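Cystathionine beta-lyase family protein, YNBB B.subtilis ortholog (Clostridium acetobutylicum, PDB 3HVY) probably acts as a pyridoxal-phosphate-dependent carbon-sulfur lyase of the methionine gamma-lyase family, with a putative role in aluminium resistance. Local coordinates at residues F224-E229 with K329-I334; I182-G187 with V217-G222. One frame throughout, in Å; residues are numbered along the deposited sequence.

Overall arrangement
Both contacts are buried close to the middle of the chain, with centres 10 Å apart. Contact 2 belongs to the seven-stranded mixed sheet of the cofactor-binding fold: the ends of strands 177-183 and 214-218 and the segments that follow them meet through backbone bonds, an arginine grip and two waters. Contact 1 carries the same chain onward, pairing the loop after strand 214-218 with the loop before strand 334-338 of the smaller antiparallel sheet; it depends on one valine, one carboxylate bond and one water. The two touch directly, S185 OG to D332 OD2 and N219 ND2 to E229 OE1, so the sheets are joined through their loops.

Contact 1 of 2, residues F224-E229 with K329-I334; sequences FVEEKE and KRTDII
V225 and T331 mark the closest approach of two irregular loops, their CA atoms 5.5 Å apart. The backbones do not bond to each other directly; water 1 donates to V225 O at 2.6 Å and to R330 O at 2.8 Å, tying the two carbonyls together. V225 points at the facing loop and lies against its peptide groups. Its CG1, anti to the backbone N (chi1 176°), sits 3.4 Å from R330 O and also meets R330 CB, while V225 CB lies against T331 O. The second branch, CG2, reaches I333 CG2 at 4.1 Å, so a compact branched residue covers backbone and methyl alike. E226 supplies the polar link: its chain extends beyond CG, and T331 OG1 donates to the anti lone pair of E226 OE2 over 2.9 Å. The same oxygen accepts from the backbone N of I196, so two donors hold this buried carboxylate. Each loop is also braced internally. F224 N bonds E229 OE2 on its syn side, and I334 N bonds D332 OD1 from above the carboxylate plane at 3.0 Å. D332 OD2 meanwhile takes bonds with S193 and S185, and the R330 guanidinium turns away to Q335. Helix 287-317 packs on V225 and R330. The D332 bond to I334 N makes an Asx turn leading towards strand 334-338, and the contact as a whole is the packing of a loop from the large mixed sheet against a loop from the smaller antiparallel sheet of this PLP-dependent fold.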
loop_
_atom_site.group_PDB
_atom_site.type_symbol
_atom_site.label_atom_id
_atom_site.label_comp_id
_atom_site.label_asym_id
_atom_site.label_seq_id
_atom_site.Cartn_x
_atom_site.Cartn_y
_atom_site.Cartn_z
ATOM N N PHE D 224 26.162 -9.960 -3.331
ATOM C CA PHE D 224 27.036 -9.111 -2.494
ATOM C C PHE D 224 27.893 -9.785 -1.425
ATOM O O PHE D 224 28.507 -9.072 -0.599
ATOM C CB PHE D 224 26.212 -8.019 -1.833
ATOM C CG PHE D 224 25.451 -7.175 -2.809
ATOM C CD1 PHE D 224 26.084 -6.612 -3.894
ATOM C CD2 PHE D 224 24.084 -6.969 -2.658
ATOM C CE1 PHE D 224 25.386 -5.830 -4.812
ATOM C CE2 PHE D 224 23.367 -6.221 -3.609
ATOM C CZ PHE D 224 24.028 -5.641 -4.658
ATOM N N VAL D 225 28.001 -11.115 -1.455
ATOM C CA VAL D 225 28.881 -11.793 -0.545
ATOM C C VAL D 225 30.360 -11.675 -1.007
ATOM O O VAL D 225 31.279 -11.648 -0.185
ATOM C CB VAL D 225 28.461 -13.245 -0.309
ATOM C CG1 VAL D 225 29.538 -13.955 0.612
ATOM C CG2 VAL D 225 27.035 -13.277 0.303
ATOM N N GLU D 226 30.574 -11.612 -2.309
ATOM C CA GLU D 226 31.886 -11.357 -2.872
ATOM C C GLU D 226 31.809 -10.036 -3.633
ATOM O O GLU D 226 30.727 -9.458 -3.825
ATOM C CB GLU D 226 32.324 -12.493 -3.812
ATOM C CG GLU D 226 32.474 -13.869 -3.130
ATOM C CD GLU D 226 33.225 -14.888 -3.977
ATOM O OE1 GLU D 226 34.275 -14.529 -4.502
ATOM O OE2 GLU D 226 32.808 -16.067 -4.076
ATOM N N GLU D 227 32.955 -9.588 -4.124
ATOM C CA GLU D 227 33.020 -8.326 -4.878
ATOM C C GLU D 227 32.570 -8.492 -6.321
ATOM O O GLU D 227 32.353 -7.504 -7.025
ATOM C CB GLU D 227 34.432 -7.708 -4.755
ATOM C CG GLU D 227 35.558 -8.353 -5.483
ATOM C CD GLU D 227 35.880 -9.822 -5.089
ATOM O OE1 GLU D 227 35.534 -10.349 -3.962
ATOM O OE2 GLU D 227 36.514 -10.450 -5.968
ATOM N N LYS D 228 32.441 -9.748 -6.764
ATOM C CA LYS D 228 31.959 -10.072 -8.106
ATOM C C LYS D 228 30.763 -10.980 -7.990
ATOM O O LYS D 228 30.546 -11.612 -6.966
ATOM C CB LYS D 228 33.012 -10.817 -8.928
ATOM C CG LYS D 228 34.235 -10.021 -9.302
ATOM C CD LYS D 228 35.206 -10.821 -10.231
ATOM N N GLU D 229 30.001 -11.033 -9.068
ATOM C CA GLU D 229 28.858 -11.912 -9.225
ATOM C C GLU D 229 29.170 -12.842 -10.421
ATOM O O GLU D 229 30.148 -12.655 -11.121
ATOM C CB GLU D 229 27.604 -11.061 -9.486
ATOM C CG GLU D 229 27.220 -10.141 -8.326
ATOM C CD GLU D 229 26.890 -10.886 -7.056
ATOM O OE1 GLU D 229 26.403 -12.023 -7.181
ATOM O OE2 GLU D 229 27.117 -10.335 -5.921
ATOM N N LYS D 329 36.644 -18.339 3.235
ATOM C CA LYS D 329 36.008 -17.131 2.707
ATOM C C LYS D 329 34.701 -17.516 1.966
ATOM O O LYS D 329 34.636 -18.453 1.191
ATOM C CB LYS D 329 36.961 -16.304 1.828
ATOM C CG LYS D 329 38.263 -15.790 2.590
ATOM C CD LYS D 329 37.959 -14.931 3.846
ATOM C CE LYS D 329 39.198 -14.213 4.422
ATOM N NZ LYS D 329 40.100 -15.072 5.219
ATOM N N ARG D 330 33.645 -16.794 2.310
ATOM C CA ARG D 330 32.305 -17.122 1.898
ATOM C C ARG D 330 31.882 -16.650 0.512
ATOM O O ARG D 330 32.417 -15.682 -0.056
ATOM C CB ARG D 330 31.334 -16.564 2.948
ATOM C CG ARG D 330 31.656 -16.956 4.397
ATOM C CD ARG D 330 31.833 -18.406 4.516
ATOM N NE ARG D 330 32.298 -18.924 5.825
ATOM C CZ ARG D 330 31.473 -19.335 6.785
ATOM N NH1 ARG D 330 30.177 -19.205 6.648
ATOM N NH2 ARG D 330 31.945 -19.864 7.898
ATOM N N THR D 331 30.923 -17.393 -0.020
ATOM C CA THR D 331 30.286 -17.028 -1.251
ATOM C C THR D 331 28.797 -16.847 -1.104
ATOM O O THR D 331 28.151 -16.231 -1.993
ATOM C CB THR D 331 30.599 -18.060 -2.353
ATOM O OG1 THR D 331 30.348 -17.457 -3.613
ATOM C CG2 THR D 331 29.758 -19.327 -2.224
ATOM N N ASP D 332 28.220 -17.420 -0.024
ATOM C CA ASP D 332 26.833 -17.204 0.323
ATOM C C ASP D 332 26.694 -16.986 1.843
ATOM O O ASP D 332 27.690 -16.930 2.547
ATOM C CB ASP D 332 25.942 -18.316 -0.213
ATOM C CG ASP D 332 26.199 -19.627 0.449
ATOM O OD1 ASP D 332 26.674 -19.592 1.591
ATOM O OD2 ASP D 332 25.917 -20.685 -0.140
ATOM N N ILE D 333 25.469 -16.806 2.308
ATOM C CA ILE D 333 25.191 -16.505 3.726
ATOM C C ILE D 333 24.867 -17.733 4.592
ATOM O O ILE D 333 24.517 -17.601 5.762
ATOM C CB ILE D 333 24.048 -15.459 3.910
ATOM C CG1 ILE D 333 22.732 -15.936 3.314
ATOM C CG2 ILE D 333 24.425 -14.068 3.314
ATOM C CD1 ILE D 333 21.499 -15.150 3.791
ATOM N N ILE D 334 25.028 -18.914 4.042
ATOM C CA ILE D 334 24.620 -20.122 4.740
ATOM C C ILE D 334 25.734 -20.704 5.617
ATOM O O ILE D 334 26.898 -20.680 5.222
ATOM C CB ILE D 334 24.235 -21.231 3.760
ATOM C CG1 ILE D 334 23.201 -20.738 2.735
ATOM C CG2 ILE D 334 23.732 -22.486 4.522
ATOM C CD1 ILE D 334 22.007 -20.125 3.362
HETATM O O HOH W 1 33.333 -13.115 0.441
#

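Contact 2 of 2, residues I182-G187 with V217-G222; sequences IQRSTG and VDNCYG
R184 and N219 make the main side-chain bond: R184 NH1 donates to N219 OD1 over 2.9 Å at 165°, with the oxygen in the guanidinium plane. The arginine reaches it because its chain is extended from CG to NE, CG anti to the backbone N (chi1 178°). E229 forms a salt bridge to the same NH1 and also accepts from N219 ND2, fixing both partners. G222 CA lies 3.6 Å above the centre of the guanidinium; a CB there would collide with R184 CZ, so glycine fits. Backbone bonds D218 N to I182 O (3.0 Å) and R184 N to D218 O (3.2 Å) join the parallel strand ends. Beyond them, water 3 links S185 N with D218 O and C220 O, and water 2 bridges Q183 OE1 and D218 OD2. Q183 NE2 bonds S185 O at 2.9 Å, within its own segment. In the packing, I182 CB meets V217 CG2 at 4.1 Å and R184 CB lies against V217 CG1; S185 CB also touches C220 O. D218 OD1 accepts from C220 N at 3.1 Å, an Asx turn that overlaps the type II turn N219-G222. D218 OD2 bonds N1 of the cofactor on modified K244. An aspartate holding the pyridine nitrogen from the C-terminal end of a parallel strand, here in a beta-alpha-beta unit, is characteristic of fold-type I PLP enzymes.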
loop_
_atom_site.group_PDB
_atom_site.type_symbol
_atom_site.label_atom_id
_atom_site.label_comp_id
_atom_site.label_asym_id
_atom_site.label_seq_id
_atom_site.Cartn_x
_atom_site.Cartn_y
_atom_site.Cartn_z
ATOM N N ILE D 182 24.266 -24.136 -13.246
ATOM C CA ILE D 182 25.182 -24.152 -12.107
ATOM C C ILE D 182 24.384 -23.618 -10.906
ATOM O O ILE D 182 23.732 -22.602 -10.999
ATOM C CB ILE D 182 26.405 -23.266 -12.348
ATOM C CG1 ILE D 182 27.170 -23.771 -13.592
ATOM C CG2 ILE D 182 27.308 -23.187 -11.085
ATOM C CD1 ILE D 182 28.383 -22.911 -14.021
ATOM N N GLN D 183 24.417 -24.330 -9.797
ATOM C CA GLN D 183 23.861 -23.814 -8.512
ATOM C C GLN D 183 25.038 -23.275 -7.645
ATOM O O GLN D 183 25.946 -24.021 -7.280
ATOM C CB GLN D 183 23.169 -24.961 -7.820
ATOM C CG GLN D 183 22.402 -24.594 -6.584
ATOM C CD GLN D 183 21.582 -25.758 -6.079
ATOM O OE1 GLN D 183 20.763 -26.326 -6.820
ATOM N NE2 GLN D 183 21.776 -26.121 -4.799
ATOM N N ARG D 184 25.023 -21.988 -7.321
ATOM C CA ARG D 184 26.098 -21.384 -6.530
ATOM C C ARG D 184 26.085 -21.875 -5.074
ATOM O O ARG D 184 27.094 -22.353 -4.552
ATOM C CB ARG D 184 25.982 -19.865 -6.595
ATOM C CG ARG D 184 27.004 -19.117 -5.774
ATOM C CD ARG D 184 26.899 -17.590 -6.064
ATOM N NE ARG D 184 27.838 -16.852 -5.260
ATOM C CZ ARG D 184 27.970 -15.524 -5.289
ATOM N NH1 ARG D 184 27.207 -14.774 -6.083
ATOM N NH2 ARG D 184 28.847 -14.950 -4.501
ATOM N N SER D 185 24.927 -21.755 -4.425
ATOM C CA SER D 185 24.760 -22.190 -3.041
ATOM C C SER D 185 24.435 -23.691 -2.932
ATOM O O SER D 185 23.539 -24.189 -3.607
ATOM C CB SER D 185 23.651 -21.351 -2.390
ATOM O OG SER D 185 23.508 -21.659 -1.031
ATOM N N THR D 186 25.175 -24.422 -2.104
ATOM C CA THR D 186 24.901 -25.841 -1.886
ATOM C C THR D 186 23.515 -25.948 -1.261
ATOM O O THR D 186 23.056 -25.050 -0.543
ATOM C CB THR D 186 25.896 -26.424 -0.833
ATOM O OG1 THR D 186 27.238 -26.209 -1.278
ATOM C CG2 THR D 186 25.625 -27.905 -0.499
ATOM N N GLY D 187 22.807 -27.027 -1.465
ATOM C CA GLY D 187 21.565 -27.082 -0.659
ATOM C C GLY D 187 21.779 -27.786 0.688
ATOM O O GLY D 187 22.617 -27.417 1.519
ATOM N N VAL D 217 23.346 -19.477 -13.913
ATOM C CA VAL D 217 23.671 -19.675 -12.455
ATOM C C VAL D 217 22.519 -19.224 -11.523
ATOM O O VAL D 217 22.088 -18.083 -11.566
ATOM C CB VAL D 217 24.950 -18.926 -12.065
ATOM C CG1 VAL D 217 25.428 -19.227 -10.611
ATOM C CG2 VAL D 217 26.062 -19.262 -13.071
ATOM N N ASP D 218 22.016 -20.157 -10.727
ATOM C CA ASP D 218 21.096 -19.881 -9.625
ATOM C C ASP D 218 21.931 -19.138 -8.599
ATOM O O ASP D 218 22.832 -19.731 -7.992
ATOM C CB ASP D 218 20.597 -21.211 -9.082
ATOM C CG ASP D 218 19.790 -21.074 -7.800
ATOM O OD1 ASP D 218 19.707 -19.941 -7.270
ATOM O OD2 ASP D 218 19.274 -22.133 -7.304
ATOM N N ASN D 219 21.689 -17.829 -8.451
ATOM C CA ASN D 219 22.558 -16.971 -7.619
ATOM C C ASN D 219 22.011 -16.759 -6.206
ATOM O O ASN D 219 22.497 -15.910 -5.487
ATOM C CB ASN D 219 22.707 -15.606 -8.285
ATOM C CG ASN D 219 23.972 -14.926 -7.904
ATOM O OD1 ASN D 219 24.990 -15.597 -7.692
ATOM N ND2 ASN D 219 23.940 -13.565 -7.790
ATOM N N CYS D 220 20.944 -17.471 -5.854
ATOM C CA CYS D 220 20.361 -17.313 -4.537
ATOM C C CYS D 220 21.369 -17.408 -3.378
ATOM O O CYS D 220 22.140 -18.335 -3.320
ATOM C CB CYS D 220 19.257 -18.351 -4.322
ATOM S SG CYS D 220 17.700 -17.980 -5.197
ATOM N N TYR D 221 21.278 -16.445 -2.476
ATOM C CA TYR D 221 22.065 -16.313 -1.251
ATOM C C TYR D 221 23.457 -15.779 -1.466
ATOM O O TYR D 221 24.211 -15.563 -0.510
ATOM C CB TYR D 221 22.210 -17.621 -0.529
ATOM C CG TYR D 221 20.927 -18.178 0.077
ATOM C CD1 TYR D 221 20.327 -17.530 1.122
ATOM C CD2 TYR D 221 20.373 -19.379 -0.346
ATOM C CE1 TYR D 221 19.230 -18.030 1.747
ATOM C CE2 TYR D 221 19.213 -19.894 0.294
ATOM C CZ TYR D 221 18.682 -19.202 1.343
ATOM O OH TYR D 221 17.558 -19.628 2.021
ATOM N N GLY D 222 23.826 -15.553 -2.706
ATOM C CA GLY D 222 25.199 -15.137 -2.960
ATOM C C GLY D 222 25.382 -13.652 -3.249
ATOM O O GLY D 222 26.508 -13.177 -3.351
HETATM O O HOH W 2 19.486 -24.442 -8.627
HETATM O O HOH W 3 22.546 -20.349 -5.219
#